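Local coordinates for CRISPR-associated endonuclease C2c1 (Alicyclobacillus acidoterrestris, PDB 5U31), which cleaves target DNA under the direction of a guide RNA, as a type V CRISPR effector that recognises a PAM and uses a divalent metal cation, at residues 715-720 with 779-784; 999-1004 with 1075-1080; 1037-1042 with 1091-1096. The protein carries 3 engineered substitutions. All blocks are in the same frame, centred on the assembly; numbering follows the deposited sequence.

Overall arrangement
Contact 1 lies in the REC2 (Helical-II) domain, near the surface. Contacts 2 and 3 lie in the Nuc-II domain and are partly buried. The centres of contacts 1 and 2 are about 58 Å apart. Contacts 2 and 3 have centres about 8 Å apart and belong to one antiparallel sheet, in which strands 1076-1079 and 1091-1093 are neighbours. Along the chain their segments alternate. The chemistry follows the fold. Contact 1 sets a tyrosine of a helix against a loop by packing. Contacts 2 and 3 rest on backbone hydrogen bonds between strands. In contact 2 arginines pack on a valine across the pair; in contact 3 an arginine grips a glutamate of its own segment.

Contact 1. Residues 715-720 with 779-784; sequences AVYESV and GKVSGQ. With nucleotides of chain B.
In the helical REC2 domain, Tyr717 and Val720 of helix 709-739 pack against Lys780, Val781 and Ser782. The latter three sit in the loop that follows helix 759-776. The contact is small, with 190 Å² buried over both sides, and the two segments meet by packing rather than by hydrogen bonds. Tyr717 does most of the work. Its CG stands anti to the carbonyl carbon (chi1 -79°), and the ring reaches out from the helix to the loop backbone. Ring atom CE1 lies 3.4 Å from Lys780 O and is also near Val781 CA. Both partners approach the ring obliquely. At the tip, Tyr717 OH is 3.8 Å from Val781 CG1, and the two side chains cross at a slant. The hydroxyl has its polar partner elsewhere, in a hydrogen bond with Gly660 O. Val720 points toward the loop, and its CG1 comes within 4.4 Å of Lys780 CG. It also packs on Leu653, Leu656 and Val657 of helix 641-658, so Val720 itself is buried. The Lys780 side chain makes a cation-pi interaction with Trp724. Beyond Val781 the loop makes a type II beta turn to Gln784. Gly783 holds its third position with a positive phi of 97°, which suits glycine. The turn faces RNA: Gly783 O lies 2.9 Å from O2' of A107 of chain B. On the helix side, apart from a weak bond from Ser719 N, Val716 O takes two donors from the same face of its plane. They are the backbone Val720 N and the hydroxyl Ser719 OG, the latter 2.8 Å from Val716 O.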
loop_
_atom_site.group_PDB
_atom_site.type_symbol
_atom_site.label_atom_id
_atom_site.label_comp_id
_atom_site.label_asym_id
_atom_site.label_seq_id
_atom_site.Cartn_x
_atom_site.Cartn_y
_atom_site.Cartn_z
ATOM N N ALA A 715 -1.859 -40.044 -30.815
ATOM C CA ALA A 715 -1.443 -39.130 -31.874
ATOM C C ALA A 715 -1.654 -37.676 -31.469
ATOM O O ALA A 715 -0.858 -36.807 -31.841
ATOM C CB ALA A 715 -2.195 -39.443 -33.167
ATOM N N VAL A 716 -2.719 -37.395 -30.715
ATOM C CA VAL A 716 -2.947 -36.039 -30.222
ATOM C C VAL A 716 -1.787 -35.590 -29.343
ATOM O O VAL A 716 -1.308 -34.455 -29.453
ATOM C CB VAL A 716 -4.289 -35.964 -29.469
ATOM C CG1 VAL A 716 -4.444 -34.617 -28.778
ATOM C CG2 VAL A 716 -5.444 -36.219 -30.426
ATOM N N TYR A 717 -1.310 -36.475 -28.465
ATOM C CA TYR A 717 -0.185 -36.124 -27.603
ATOM C C TYR A 717 1.109 -35.981 -28.395
ATOM O O TYR A 717 1.986 -35.201 -28.007
ATOM C CB TYR A 717 -0.022 -37.166 -26.495
ATOM C CG TYR A 717 -1.004 -37.008 -25.351
ATOM C CD1 TYR A 717 -0.571 -36.661 -24.078
ATOM C CD2 TYR A 717 -2.366 -37.198 -25.547
ATOM C CE1 TYR A 717 -1.469 -36.515 -23.030
ATOM C CE2 TYR A 717 -3.268 -37.056 -24.511
ATOM C CZ TYR A 717 -2.818 -36.713 -23.255
ATOM O OH TYR A 717 -3.718 -36.568 -22.223
ATOM N N GLU A 718 1.248 -36.719 -29.501
ATOM C CA GLU A 718 2.444 -36.587 -30.326
ATOM C C GLU A 718 2.402 -35.339 -31.195
ATOM O O GLU A 718 3.457 -34.828 -31.586
ATOM C CB GLU A 718 2.633 -37.831 -31.197
ATOM C CG GLU A 718 3.210 -39.023 -30.447
ATOM C CD GLU A 718 3.607 -40.163 -31.368
ATOM O OE1 GLU A 718 3.363 -40.059 -32.590
ATOM O OE2 GLU A 718 4.167 -41.164 -30.870
ATOM N N SER A 719 1.208 -34.836 -31.513
ATOM C CA SER A 719 1.109 -33.564 -32.214
ATOM C C SER A 719 1.256 -32.380 -31.270
ATOM O O SER A 719 1.644 -31.293 -31.713
ATOM C CB SER A 719 -0.218 -33.471 -32.971
ATOM O OG SER A 719 -1.327 -33.567 -32.096
ATOM N N VAL A 720 0.960 -32.568 -29.984
ATOM C CA VAL A 720 1.210 -31.521 -29.000
ATOM C C VAL A 720 2.708 -31.299 -28.827
ATOM O O VAL A 720 3.167 -30.160 -28.696
ATOM C CB VAL A 720 0.527 -31.870 -27.665
ATOM C CG1 VAL A 720 1.064 -30.997 -26.534
ATOM C CG2 VAL A 720 -0.980 -31.717 -27.791
ATOM N N GLY A 779 0.593 -27.530 -19.189
ATOM C CA GLY A 779 0.521 -28.974 -19.032
ATOM C C GLY A 779 0.152 -29.666 -20.336
ATOM O O GLY A 779 -0.826 -29.298 -20.991
ATOM N N LYS A 780 0.944 -30.682 -20.690
ATOM C CA LYS A 780 0.678 -31.513 -21.858
ATOM C C LYS A 780 -0.360 -32.599 -21.599
ATOM O O LYS A 780 -0.792 -33.254 -22.552
ATOM C CB LYS A 780 1.968 -32.176 -22.347
ATOM C CG LYS A 780 3.114 -31.223 -22.615
ATOM C CD LYS A 780 4.295 -31.971 -23.217
ATOM C CE LYS A 780 5.544 -31.110 -23.241
ATOM N NZ LYS A 780 5.978 -30.709 -21.872
ATOM N N VAL A 781 -0.751 -32.822 -20.347
ATOM C CA VAL A 781 -1.760 -33.816 -19.994
ATOM C C VAL A 781 -3.017 -33.070 -19.572
ATOM O O VAL A 781 -2.983 -32.270 -18.630
ATOM C CB VAL A 781 -1.281 -34.752 -18.873
ATOM C CG1 VAL A 781 -2.181 -35.975 -18.792
ATOM C CG2 VAL A 781 0.171 -35.154 -19.084
ATOM N N SER A 782 -4.124 -33.327 -20.263
ATOM C CA SER A 782 -5.358 -32.607 -19.982
ATOM C C SER A 782 -5.882 -32.971 -18.601
ATOM O O SER A 782 -5.893 -34.145 -18.217
ATOM C CB SER A 782 -6.409 -32.917 -21.044
ATOM O OG SER A 782 -6.677 -34.306 -21.098
ATOM N N GLY A 783 -6.304 -31.960 -17.846
ATOM C CA GLY A 783 -6.890 -32.154 -16.542
ATOM C C GLY A 783 -5.934 -31.985 -15.379
ATOM O O GLY A 783 -6.394 -31.790 -14.247
ATOM N N GLN A 784 -4.625 -32.045 -15.621
ATOM C CA GLN A 784 -3.657 -32.003 -14.532
ATOM C C GLN A 784 -3.380 -30.569 -14.093
ATOM O O GLN A 784 -3.268 -29.655 -14.916
ATOM C CB GLN A 784 -2.348 -32.686 -14.943
ATOM C CG GLN A 784 -1.488 -31.889 -15.917
ATOM C CD GLN A 784 -0.169 -32.568 -16.227
ATOM O OE1 GLN A 784 0.189 -33.569 -15.605
ATOM N NE2 GLN A 784 0.563 -32.025 -17.195
ATOM P P A B 107 -4.242 -25.083 -17.552
ATOM O OP1 A B 107 -3.821 -25.712 -18.828
ATOM O OP2 A B 107 -4.845 -23.724 -17.553
ATOM O "O5'" A B 107 -5.257 -26.057 -16.802
ATOM C "C5'" A B 107 -4.970 -27.441 -16.666
ATOM C "C4'" A B 107 -5.995 -28.142 -15.812
ATOM O "O4'" A B 107 -5.918 -27.657 -14.447
ATOM C "C3'" A B 107 -7.447 -27.921 -16.199
ATOM O "O3'" A B 107 -7.858 -28.746 -17.273
ATOM C "C2'" A B 107 -8.185 -28.202 -14.896
ATOM O "O2'" A B 107 -8.300 -29.600 -14.676
ATOM C "C1'" A B 107 -7.206 -27.637 -13.869
ATOM N N9 A B 107 -7.531 -26.251 -13.478
ATOM C C8 A B 107 -6.915 -25.086 -13.870
ATOM N N7 A B 107 -7.434 -24.006 -13.332
ATOM C C5 A B 107 -8.457 -24.494 -12.530
ATOM C C6 A B 107 -9.389 -23.861 -11.692
ATOM N N6 A B 107 -9.452 -22.540 -11.513
ATOM N N1 A B 107 -10.276 -24.639 -11.034
ATOM C C2 A B 107 -10.219 -25.965 -11.207
ATOM N N3 A B 107 -9.390 -26.677 -11.965
ATOM C C4 A B 107 -8.525 -25.873 -12.610
#

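Contact 2. Residues 999-1004 with 1075-1080; sequences RLRCDW and SVVLMR
This is an antiparallel strand pair in the Nuc-II domain, where Arg999, Leu1000, Arg1001 and Cys1002 face Met1079, Leu1078, Val1077 and Val1076. The segment axes run at 153° to each other. Leu1000 with Leu1078 and Cys1002 with Val1076 are hydrogen-bonded pairs. Each has two backbone bonds, among them Leu1078 N to Leu1000 O at 2.8 Å. Arg999 with Met1079 and Arg1001 with Val1077 are the non-hydrogen-bonded pairs.

The face with the two arginines carries the polar chemistry. Arg1001 bends at chi2 (-129°), and its guanidinium lies across Val1077. CG2 of that valine sits 3.5 Å above the guanidinium plane, over its centre. At the edge, Arg1001 NE donates to Ser1075 OG at 3.0 Å. The bond is moderately straight, with 150° at the hydrogen, and the hydroxyl is tilted slightly out of the plane. Arg999 is extended from CG to NE and runs side by side with Met1079, a selenomethionine. Arg999 CB touches Met1079 SE at 3.7 Å, and Arg999 CD meets Met1079 CE at 3.8 Å. The other branch of Val1077, CG1, covers one face of the Arg999 guanidinium toward its rim. One valine thus packs on both arginines. Helix 1094-1113 packs on this same face, with Gln1094, Phe1097 and Trp1098 against Val1077 and Met1079.

The face of Leu1000, Cys1002, Val1076 and Leu1078 is apolar. Cys1002 SG lies 4.2 Å from Leu1078 CD1. Farther along, the indole of Trp1004 crosses Val1076 obliquely, with NE1 3.7 Å from CG2.

Asp1003, apart from that face, is held by a salt bridge to Arg1016. The arrangement is typical of an inner strand pair in an antiparallel sheet, here with a helix against one face.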
loop_
_atom_site.group_PDB
_atom_site.type_symbol
_atom_site.label_atom_id
_atom_site.label_comp_id
_atom_site.label_asym_id
_atom_site.label_seq_id
_atom_site.Cartn_x
_atom_site.Cartn_y
_atom_site.Cartn_z
ATOM N N ARG A 999 -25.835 14.597 -0.931
ATOM C CA ARG A 999 -26.343 13.231 -0.888
ATOM C C ARG A 999 -26.832 12.899 0.516
ATOM O O ARG A 999 -26.222 13.312 1.506
ATOM C CB ARG A 999 -25.265 12.232 -1.337
ATOM C CG ARG A 999 -25.396 10.848 -0.734
ATOM C CD ARG A 999 -24.543 9.816 -1.447
ATOM N NE ARG A 999 -24.653 8.517 -0.788
ATOM C CZ ARG A 999 -24.267 7.367 -1.328
ATOM N NH1 ARG A 999 -23.748 7.347 -2.548
ATOM N NH2 ARG A 999 -24.404 6.236 -0.648
ATOM N N LEU A 1000 -27.931 12.147 0.598
ATOM C CA LEU A 1000 -28.557 11.841 1.879
ATOM C C LEU A 1000 -29.166 10.449 1.831
ATOM O O LEU A 1000 -29.889 10.123 0.886
ATOM C CB LEU A 1000 -29.634 12.879 2.210
ATOM C CG LEU A 1000 -29.629 13.512 3.601
ATOM C CD1 LEU A 1000 -28.228 13.906 3.999
ATOM C CD2 LEU A 1000 -30.542 14.722 3.621
ATOM N N ARG A 1001 -28.883 9.636 2.848
ATOM C CA ARG A 1001 -29.495 8.321 2.999
ATOM C C ARG A 1001 -30.696 8.423 3.927
ATOM O O ARG A 1001 -30.602 9.014 5.006
ATOM C CB ARG A 1001 -28.504 7.300 3.554
ATOM C CG ARG A 1001 -28.000 6.337 2.514
ATOM C CD ARG A 1001 -28.132 4.896 2.960
ATOM N NE ARG A 1001 -28.288 4.023 1.803
ATOM C CZ ARG A 1001 -27.294 3.653 1.002
ATOM N NH1 ARG A 1001 -26.052 4.072 1.231
ATOM N NH2 ARG A 1001 -27.543 2.862 -0.033
ATOM N N CYS A 1002 -31.814 7.837 3.512
ATOM C CA CYS A 1002 -33.064 8.004 4.236
ATOM C C CYS A 1002 -33.789 6.673 4.340
ATOM O O CYS A 1002 -33.569 5.753 3.550
ATOM C CB CYS A 1002 -33.955 9.046 3.557
ATOM S SG CYS A 1002 -33.153 10.651 3.390
ATOM N N ASP A 1003 -34.654 6.586 5.346
ATOM C CA ASP A 1003 -35.520 5.439 5.562
ATOM C C ASP A 1003 -36.950 5.934 5.710
ATOM O O ASP A 1003 -37.193 7.010 6.264
ATOM C CB ASP A 1003 -35.118 4.639 6.815
ATOM C CG ASP A 1003 -33.646 4.244 6.820
ATOM O OD1 ASP A 1003 -32.817 5.023 7.339
ATOM O OD2 ASP A 1003 -33.320 3.148 6.318
ATOM N N TRP A 1004 -37.897 5.146 5.208
ATOM C CA TRP A 1004 -39.300 5.521 5.295
ATOM C C TRP A 1004 -39.813 5.413 6.733
ATOM O O TRP A 1004 -39.239 4.722 7.580
ATOM C CB TRP A 1004 -40.151 4.640 4.381
ATOM C CG TRP A 1004 -40.005 4.941 2.924
ATOM C CD1 TRP A 1004 -39.241 4.265 2.017
ATOM C CD2 TRP A 1004 -40.653 5.990 2.200
ATOM N NE1 TRP A 1004 -39.374 4.832 0.772
ATOM C CE2 TRP A 1004 -40.237 5.892 0.858
ATOM C CE3 TRP A 1004 -41.548 7.003 2.557
ATOM C CZ2 TRP A 1004 -40.681 6.770 -0.126
ATOM C CZ3 TRP A 1004 -41.990 7.872 1.579
ATOM C CH2 TRP A 1004 -41.557 7.751 0.253
ATOM N N SER A 1075 -33.564 1.372 2.103
ATOM C CA SER A 1075 -33.303 2.795 2.235
ATOM C C SER A 1075 -33.322 3.472 0.866
ATOM O O SER A 1075 -33.207 2.831 -0.181
ATOM C CB SER A 1075 -31.957 3.041 2.925
ATOM O OG SER A 1075 -30.878 2.556 2.146
ATOM N N VAL A 1076 -33.474 4.793 0.891
ATOM C CA VAL A 1076 -33.534 5.613 -0.312
ATOM C C VAL A 1076 -32.429 6.654 -0.235
ATOM O O VAL A 1076 -32.264 7.313 0.798
ATOM C CB VAL A 1076 -34.909 6.289 -0.469
ATOM C CG1 VAL A 1076 -34.903 7.236 -1.657
ATOM C CG2 VAL A 1076 -36.002 5.241 -0.619
ATOM N N VAL A 1077 -31.672 6.796 -1.317
ATOM C CA VAL A 1077 -30.607 7.786 -1.403
ATOM C C VAL A 1077 -31.110 8.958 -2.229
ATOM O O VAL A 1077 -31.526 8.783 -3.380
ATOM C CB VAL A 1077 -29.330 7.190 -2.011
ATOM C CG1 VAL A 1077 -28.342 8.296 -2.356
ATOM C CG2 VAL A 1077 -28.712 6.208 -1.041
ATOM N N LEU A 1078 -31.071 10.150 -1.643
ATOM C CA LEU A 1078 -31.484 11.374 -2.312
ATOM C C LEU A 1078 -30.257 12.171 -2.737
ATOM O O LEU A 1078 -29.331 12.367 -1.941
ATOM C CB LEU A 1078 -32.370 12.221 -1.396
ATOM C CG LEU A 1078 -33.645 11.582 -0.849
ATOM C CD1 LEU A 1078 -34.453 12.604 -0.083
ATOM C CD2 LEU A 1078 -34.460 11.007 -1.980
HETATM N N MSE A 1079 -30.253 12.621 -3.990
HETATM C CA MSE A 1079 -29.193 13.476 -4.524
HETATM C C MSE A 1079 -29.719 14.876 -4.804
HETATM O O MSE A 1079 -30.928 15.102 -4.842
HETATM C CB MSE A 1079 -28.606 12.883 -5.801
HETATM C CG MSE A 1079 -27.992 11.512 -5.632
HETATM SE SE MSE A 1079 -26.191 11.547 -4.889
HETATM C CE MSE A 1079 -25.838 9.631 -4.963
ATOM N N ARG A 1080 -28.808 15.816 -5.024
ATOM C CA ARG A 1080 -29.174 17.219 -5.133
ATOM C C ARG A 1080 -28.155 17.925 -6.015
ATOM O O ARG A 1080 -26.951 17.712 -5.864
ATOM C CB ARG A 1080 -29.229 17.858 -3.742
ATOM C CG ARG A 1080 -30.230 18.968 -3.597
ATOM C CD ARG A 1080 -29.538 20.246 -3.181
ATOM N NE ARG A 1080 -28.925 20.146 -1.860
ATOM C CZ ARG A 1080 -29.500 20.573 -0.741
ATOM N NH1 ARG A 1080 -28.866 20.452 0.418
ATOM N NH2 ARG A 1080 -30.708 21.123 -0.777
#

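Contact 3. Residues 1037-1042 with 1091-1096; sequences VTYYER and WTRQKE. With nucleotides of chain E.
Arg1093 and Val1037 meet where strand 1091-1093 gives way to helix 1094-1113. The contact joins strands 1038-1041 and 1091-1093 of the antiparallel Nuc-II sheet. Arg1093 N donates to Val1037 O at 3.0 Å. Its side chain begins with CB, 4.1 Å from that same Val1037 O. CG then passes Tyr1039 obliquely to the ring. The chain bends at chi2 (-134°) and again at chi3 (-45°), which carries NE round to the glutamate of its own segment. NE bonds to Glu1096 OE1 at 2.9 Å, with OE1 tilted from the guanidinium plane. NH1 bonds to Glu1096 OE2 at 2.7 Å. OE2 lies at the guanidinium edge, in its plane, but NH1 meets it from above the carboxylate plane. NH2 stays 4.2 Å from Tyr1039 OH, with the ring and guanidinium planes 68° apart.

Tyr1039 N also bonds to Trp1091 O, in a loose pair. Val1037 CG2 touches both Glu1096 CB, at 3.6 Å, and Thr1092 CG2, at 3.8 Å. On the Thr1038 and Thr1092 face, the hydroxyls of both threonines bond to Asn1087. On the Tyr1039 and Trp1091 face, Trp1091 packs edge-to-face with Phe1031. Gln1094, the first residue of the helix, has NE2 3.5 Å from N3 of DG2 of chain E.

Arg1093 occupies the N-cap position, and Glu1096 lies in the first turn. The carboxylate would therefore be favoured by both the helix end and the guanidinium. Two-nitrogen, side-on pairing probably limits the rotation of the Arg1093 guanidinium, while its backbone N ties the strand to Val1037 O.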
loop_
_atom_site.group_PDB
_atom_site.type_symbol
_atom_site.label_atom_id
_atom_site.label_comp_id
_atom_site.label_asym_id
_atom_site.label_seq_id
_atom_site.Cartn_x
_atom_site.Cartn_y
_atom_site.Cartn_z
ATOM N N VAL A 1037 -40.088 10.624 -6.981
ATOM C CA VAL A 1037 -38.812 10.968 -7.589
ATOM C C VAL A 1037 -38.221 12.240 -6.995
ATOM O O VAL A 1037 -37.017 12.300 -6.726
ATOM C CB VAL A 1037 -38.946 11.089 -9.127
ATOM C CG1 VAL A 1037 -40.046 12.066 -9.499
ATOM C CG2 VAL A 1037 -37.641 11.523 -9.751
ATOM N N THR A 1038 -39.046 13.259 -6.752
ATOM C CA THR A 1038 -38.577 14.571 -6.321
ATOM C C THR A 1038 -39.088 14.869 -4.920
ATOM O O THR A 1038 -40.296 15.022 -4.715
ATOM C CB THR A 1038 -39.033 15.654 -7.294
ATOM O OG1 THR A 1038 -38.478 15.390 -8.588
ATOM C CG2 THR A 1038 -38.584 17.020 -6.812
ATOM N N TYR A 1039 -38.166 14.996 -3.970
ATOM C CA TYR A 1039 -38.490 15.130 -2.559
ATOM C C TYR A 1039 -38.296 16.569 -2.087
ATOM O O TYR A 1039 -37.481 17.319 -2.635
ATOM C CB TYR A 1039 -37.637 14.162 -1.727
ATOM C CG TYR A 1039 -37.992 12.709 -1.984
ATOM C CD1 TYR A 1039 -38.710 11.970 -1.053
ATOM C CD2 TYR A 1039 -37.643 12.087 -3.178
ATOM C CE1 TYR A 1039 -39.046 10.646 -1.293
ATOM C CE2 TYR A 1039 -37.983 10.768 -3.428
ATOM C CZ TYR A 1039 -38.686 10.054 -2.483
ATOM O OH TYR A 1039 -39.026 8.741 -2.723
ATOM N N TYR A 1040 -39.075 16.946 -1.068
ATOM C CA TYR A 1040 -39.061 18.282 -0.484
ATOM C C TYR A 1040 -39.030 18.175 1.036
ATOM O O TYR A 1040 -39.565 17.227 1.615
ATOM C CB TYR A 1040 -40.288 19.097 -0.919
ATOM C CG TYR A 1040 -40.563 19.043 -2.401
ATOM C CD1 TYR A 1040 -39.967 19.943 -3.266
ATOM C CD2 TYR A 1040 -41.418 18.090 -2.933
ATOM C CE1 TYR A 1040 -40.211 19.897 -4.622
ATOM C CE2 TYR A 1040 -41.669 18.036 -4.287
ATOM C CZ TYR A 1040 -41.063 18.943 -5.128
ATOM O OH TYR A 1040 -41.308 18.902 -6.483
ATOM N N GLU A 1041 -38.419 19.169 1.680
ATOM C CA GLU A 1041 -38.186 19.113 3.119
ATOM C C GLU A 1041 -39.403 19.585 3.906
ATOM O O GLU A 1041 -40.136 20.483 3.483
ATOM C CB GLU A 1041 -36.979 19.970 3.507
ATOM C CG GLU A 1041 -35.702 19.667 2.742
ATOM C CD GLU A 1041 -34.610 20.690 3.004
ATOM O OE1 GLU A 1041 -34.950 21.862 3.279
ATOM O OE2 GLU A 1041 -33.414 20.324 2.945
ATOM N N ARG A 1042 -39.603 18.970 5.068
ATOM C CA ARG A 1042 -40.564 19.408 6.075
ATOM C C ARG A 1042 -39.806 19.794 7.345
ATOM O O ARG A 1042 -38.576 19.902 7.349
ATOM C CB ARG A 1042 -41.610 18.325 6.347
ATOM C CG ARG A 1042 -42.773 18.339 5.379
ATOM C CD ARG A 1042 -44.098 18.021 6.066
ATOM N NE ARG A 1042 -44.296 16.596 6.330
ATOM C CZ ARG A 1042 -44.050 16.004 7.495
ATOM N NH1 ARG A 1042 -44.269 14.704 7.639
ATOM N NH2 ARG A 1042 -43.585 16.709 8.518
ATOM N N TRP A 1091 -34.224 17.716 -4.162
ATOM C CA TRP A 1091 -33.791 16.383 -3.761
ATOM C C TRP A 1091 -34.447 15.339 -4.654
ATOM O O TRP A 1091 -35.678 15.274 -4.742
ATOM C CB TRP A 1091 -34.133 16.124 -2.299
ATOM C CG TRP A 1091 -33.261 16.858 -1.357
ATOM C CD1 TRP A 1091 -33.562 18.000 -0.682
ATOM C CD2 TRP A 1091 -31.924 16.511 -0.985
ATOM N NE1 TRP A 1091 -32.498 18.384 0.095
ATOM C CE2 TRP A 1091 -31.479 17.484 -0.074
ATOM C CE3 TRP A 1091 -31.061 15.468 -1.333
ATOM C CZ2 TRP A 1091 -30.211 17.445 0.494
ATOM C CZ3 TRP A 1091 -29.805 15.429 -0.770
ATOM C CH2 TRP A 1091 -29.390 16.413 0.133
ATOM N N THR A 1092 -33.628 14.525 -5.310
ATOM C CA THR A 1092 -34.099 13.545 -6.274
ATOM C C THR A 1092 -33.551 12.178 -5.896
ATOM O O THR A 1092 -32.446 12.065 -5.359
ATOM C CB THR A 1092 -33.665 13.921 -7.712
ATOM O OG1 THR A 1092 -34.058 15.268 -7.997
ATOM C CG2 THR A 1092 -34.301 13.000 -8.737
ATOM N N ARG A 1093 -34.343 11.142 -6.154
ATOM C CA ARG A 1093 -33.867 9.782 -5.954
ATOM C C ARG A 1093 -32.644 9.531 -6.821
ATOM O O ARG A 1093 -32.566 10.002 -7.956
ATOM C CB ARG A 1093 -34.962 8.776 -6.293
ATOM C CG ARG A 1093 -35.276 7.802 -5.176
ATOM C CD ARG A 1093 -35.372 6.385 -5.701
ATOM N NE ARG A 1093 -36.147 6.310 -6.936
ATOM C CZ ARG A 1093 -37.469 6.190 -6.982
ATOM N NH1 ARG A 1093 -38.092 6.127 -8.152
ATOM N NH2 ARG A 1093 -38.168 6.139 -5.855
ATOM N N GLN A 1094 -31.689 8.774 -6.276
ATOM C CA GLN A 1094 -30.392 8.625 -6.929
ATOM C C GLN A 1094 -30.529 8.079 -8.344
ATOM O O GLN A 1094 -29.852 8.550 -9.265
ATOM C CB GLN A 1094 -29.495 7.719 -6.093
ATOM C CG GLN A 1094 -28.191 7.344 -6.753
ATOM C CD GLN A 1094 -27.323 6.506 -5.845
ATOM O OE1 GLN A 1094 -27.778 6.031 -4.805
ATOM N NE2 GLN A 1094 -26.061 6.325 -6.228
ATOM N N LYS A 1095 -31.405 7.091 -8.537
ATOM C CA LYS A 1095 -31.541 6.459 -9.846
ATOM C C LYS A 1095 -31.961 7.471 -10.903
ATOM O O LYS A 1095 -31.266 7.669 -11.909
ATOM C CB LYS A 1095 -32.547 5.308 -9.764
ATOM C CG LYS A 1095 -32.778 4.582 -11.083
ATOM C CD LYS A 1095 -33.930 3.589 -10.971
ATOM C CE LYS A 1095 -34.116 2.802 -12.257
ATOM N NZ LYS A 1095 -32.875 2.070 -12.639
ATOM N N GLU A 1096 -33.097 8.139 -10.683
ATOM C CA GLU A 1096 -33.589 9.110 -11.655
ATOM C C GLU A 1096 -32.684 10.331 -11.747
ATOM O O GLU A 1096 -32.581 10.938 -12.817
ATOM C CB GLU A 1096 -35.016 9.535 -11.304
ATOM C CG GLU A 1096 -36.067 8.453 -11.501
ATOM C CD GLU A 1096 -36.105 7.454 -10.363
ATOM O OE1 GLU A 1096 -35.409 7.682 -9.352
ATOM O OE2 GLU A 1096 -36.830 6.441 -10.475
ATOM P P DG E 2 -22.740 2.088 -10.574
ATOM O OP1 DG E 2 -22.406 0.699 -10.187
ATOM O OP2 DG E 2 -24.002 2.686 -10.087
ATOM O "O5'" DG E 2 -21.504 3.021 -10.134
ATOM C "C5'" DG E 2 -21.382 4.364 -10.632
ATOM C "C4'" DG E 2 -21.166 5.363 -9.509
ATOM O "O4'" DG E 2 -21.785 6.617 -9.857
ATOM C "C3'" DG E 2 -21.824 4.995 -8.203
ATOM O "O3'" DG E 2 -21.237 5.727 -7.157
ATOM C "C2'" DG E 2 -23.272 5.426 -8.437
ATOM C "C1'" DG E 2 -23.131 6.606 -9.413
ATOM N N9 DG E 2 -23.994 6.518 -10.599
ATOM C C8 DG E 2 -23.671 6.938 -11.868
ATOM N N7 DG E 2 -24.617 6.744 -12.742
ATOM C C5 DG E 2 -25.645 6.154 -12.013
ATOM C C6 DG E 2 -26.929 5.718 -12.434
ATOM O O6 DG E 2 -27.425 5.771 -13.572
ATOM N N1 DG E 2 -27.663 5.180 -11.380
ATOM C C2 DG E 2 -27.216 5.075 -10.085
ATOM N N2 DG E 2 -28.068 4.527 -9.206
ATOM N N3 DG E 2 -26.020 5.481 -9.674
ATOM C C4 DG E 2 -25.284 6.008 -10.689
#